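Side-chain contact in periplasmic binding protein (Veillonella parvula, PDB 4OVK), which probably captures a solute, as yet unidentified, outside the cytoplasmic membrane and hands it to an ABC transporter for import: residues Val105-Tyr110 and Lys116-Leu121. Sequence-based numbering, arbitrary orientation. Where two conformers were deposited one is given.
Sequences VIIWDY and KKLKEL
Leu118 lays the CD1 branch of its side chain over Val105, crossing it at about a right angle, and so packs helix 112-120 against the sheet in the beta-alpha-beta unit of strand 104-108, helix 112-120 and strand 125-128. This right-handed crossover belongs to a four-stranded parallel sheet of order 2-1-3-4, in keeping with the paired alpha/beta lobes of periplasmic binding proteins. Leu118 CD1 comes to 4.0 Å from Val105 CB and 4.2 Å from Val105 CG2, touching the branch point and one methyl rather than a single tip. Because CG of Leu118 stands opposite the carbonyl carbon (chi1 -75°) and the chain then runs on extended to CD1 (chi2 176°), this methyl reaches down to the strand. Val105 and Ile107, two residues apart, present their side chains on the same face; their beta-branching suits an extended backbone, while the longer leucine suits a helix that must bridge to the sheet. Phe94 and Val97 of helix 94-100 extend the same apolar layer beside Leu118 and Val105, respectively. On the helix's exposed face, Lys117 NZ instead forms a salt bridge of 2.9 Å with Glu120 OE1, one turn on, tying polar ends together away from the core. Back at the sheet, Ile107 CG2 completes the contact more loosely, 4.4 Å from Leu118 CD1.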
loop_
_atom_site.group_PDB
_atom_site.type_symbol
_atom_site.label_atom_id
_atom_site.label_comp_id
_atom_site.label_asym_id
_atom_site.label_seq_id
_atom_site.Cartn_x
_atom_site.Cartn_y
_atom_site.Cartn_z
ATOM N N VAL A 105 12.735 -10.567 -13.839
ATOM C CA VAL A 105 12.920 -9.811 -12.617
ATOM C C VAL A 105 12.250 -8.454 -12.776
ATOM O O VAL A 105 12.446 -7.754 -13.774
ATOM C CB VAL A 105 14.423 -9.606 -12.308
ATOM C CG1 VAL A 105 14.621 -8.919 -10.954
ATOM C CG2 VAL A 105 15.133 -10.948 -12.333
ATOM N N ILE A 106 11.471 -8.071 -11.770
ATOM C CA ILE A 106 10.875 -6.743 -11.729
ATOM C C ILE A 106 11.871 -5.851 -11.003
ATOM O O ILE A 106 12.278 -6.167 -9.878
ATOM C CB ILE A 106 9.521 -6.742 -10.975
ATOM C CG1 ILE A 106 8.615 -7.893 -11.449
ATOM C CG2 ILE A 106 8.820 -5.397 -11.126
ATOM C CD1 ILE A 106 8.276 -7.880 -12.925
ATOM N N ILE A 107 12.251 -4.744 -11.642
ATOM C CA ILE A 107 13.181 -3.770 -11.076
ATOM C C ILE A 107 12.589 -2.367 -11.182
ATOM O O ILE A 107 11.513 -2.182 -11.737
ATOM C CB ILE A 107 14.560 -3.806 -11.777
ATOM C CG1 ILE A 107 14.443 -3.443 -13.263
ATOM C CG2 ILE A 107 15.212 -5.171 -11.597
ATOM C CD1 ILE A 107 15.790 -3.297 -13.953
ATOM N N TRP A 108 13.314 -1.386 -10.658
ATOM C CA TRP A 108 12.926 0.019 -10.740
ATOM C C TRP A 108 13.457 0.686 -12.002
ATOM O O TRP A 108 14.536 0.332 -12.502
ATOM C CB TRP A 108 13.476 0.791 -9.559
ATOM C CG TRP A 108 12.822 0.526 -8.243
ATOM C CD1 TRP A 108 13.422 0.040 -7.122
ATOM C CD2 TRP A 108 11.453 0.759 -7.897
ATOM N NE1 TRP A 108 12.518 -0.043 -6.099
ATOM C CE2 TRP A 108 11.298 0.385 -6.547
ATOM C CE3 TRP A 108 10.340 1.245 -8.595
ATOM C CZ2 TRP A 108 10.080 0.487 -5.878
ATOM C CZ3 TRP A 108 9.120 1.336 -7.925
ATOM C CH2 TRP A 108 9.006 0.962 -6.584
ATOM N N ASP A 109 12.714 1.685 -12.474
ATOM C CA ASP A 109 13.123 2.493 -13.636
ATOM C C ASP A 109 14.495 3.147 -13.482
ATOM O O ASP A 109 15.209 3.318 -14.475
ATOM C CB ASP A 109 12.063 3.550 -13.968
ATOM C CG ASP A 109 11.761 4.483 -12.812
ATOM O OD1 ASP A 109 12.260 4.273 -11.685
ATOM O OD2 ASP A 109 10.997 5.436 -13.041
ATOM N N TYR A 110 14.873 3.480 -12.252
ATOM C CA TYR A 110 16.171 4.095 -11.979
ATOM C C TYR A 110 17.336 3.104 -11.879
ATOM O O TYR A 110 18.424 3.495 -11.459
ATOM C CB TYR A 110 16.109 4.980 -10.714
ATOM C CG TYR A 110 15.911 4.251 -9.390
ATOM C CD1 TYR A 110 16.992 3.693 -8.702
ATOM C CD2 TYR A 110 14.649 4.151 -8.812
ATOM C CE1 TYR A 110 16.816 3.039 -7.498
ATOM C CE2 TYR A 110 14.466 3.502 -7.600
ATOM C CZ TYR A 110 15.552 2.945 -6.953
ATOM O OH TYR A 110 15.382 2.297 -5.757
ATOM N N LYS A 116 20.666 -3.977 -17.716
ATOM C CA LYS A 116 21.702 -4.325 -18.687
ATOM C C LYS A 116 22.541 -5.534 -18.250
ATOM O O LYS A 116 22.825 -6.424 -19.062
ATOM C CB LYS A 116 22.595 -3.115 -18.938
ATOM C CG LYS A 116 23.647 -3.317 -20.020
ATOM C CD LYS A 116 24.454 -2.042 -20.202
ATOM C CE LYS A 116 25.618 -2.243 -21.152
ATOM N NZ LYS A 116 26.545 -1.081 -21.107
ATOM N N LYS A 117 22.936 -5.565 -16.979
ATOM C CA LYS A 117 23.727 -6.675 -16.468
ATOM C C LYS A 117 22.887 -7.949 -16.460
ATOM O O LYS A 117 23.370 -9.012 -16.852
ATOM C CB LYS A 117 24.288 -6.386 -15.074
ATOM C CG LYS A 117 25.088 -7.533 -14.454
ATOM C CD LYS A 117 26.186 -8.124 -15.353
ATOM C CE LYS A 117 27.374 -7.185 -15.497
ATOM N NZ LYS A 117 28.273 -7.513 -16.650
ATOM N N LEU A 118 21.628 -7.843 -16.038
ATOM C CA LEU A 118 20.761 -9.009 -16.038
ATOM C C LEU A 118 20.630 -9.588 -17.456
ATOM O O LEU A 118 20.700 -10.800 -17.634
ATOM C CB LEU A 118 19.386 -8.674 -15.450
ATOM C CG LEU A 118 19.375 -8.530 -13.925
ATOM C CD1 LEU A 118 17.981 -8.104 -13.469
ATOM C CD2 LEU A 118 19.803 -9.817 -13.242
ATOM N N LYS A 119 20.462 -8.710 -18.445
ATOM C CA LYS A 119 20.329 -9.116 -19.847
ATOM C C LYS A 119 21.585 -9.857 -20.303
ATOM O O LYS A 119 21.502 -10.874 -20.997
ATOM C CB LYS A 119 20.090 -7.888 -20.739
ATOM C CG LYS A 119 19.744 -8.194 -22.200
ATOM C CD LYS A 119 19.437 -6.900 -22.951
ATOM C CE LYS A 119 19.306 -7.100 -24.452
ATOM N NZ LYS A 119 17.973 -7.635 -24.831
ATOM N N GLU A 120 22.740 -9.352 -19.879
ATOM C CA GLU A 120 24.029 -9.977 -20.177
ATOM C C GLU A 120 24.122 -11.378 -19.550
ATOM O O GLU A 120 24.813 -12.256 -20.062
ATOM C CB GLU A 120 25.175 -9.044 -19.733
ATOM C CG GLU A 120 25.253 -7.768 -20.582
ATOM C CD GLU A 120 26.105 -6.631 -20.001
ATOM O OE1 GLU A 120 26.626 -6.719 -18.865
ATOM O OE2 GLU A 120 26.250 -5.616 -20.711
ATOM N N LEU A 121 23.385 -11.588 -18.462
ATOM C CA LEU A 121 23.314 -12.891 -17.798
ATOM C C LEU A 121 22.162 -13.767 -18.297
ATOM O O LEU A 121 21.937 -14.848 -17.767
ATOM C CB LEU A 121 23.209 -12.681 -16.281
ATOM C CG LEU A 121 24.447 -12.032 -15.657
ATOM C CD1 LEU A 121 24.161 -11.588 -14.231
ATOM C CD2 LEU A 121 25.627 -12.990 -15.692
#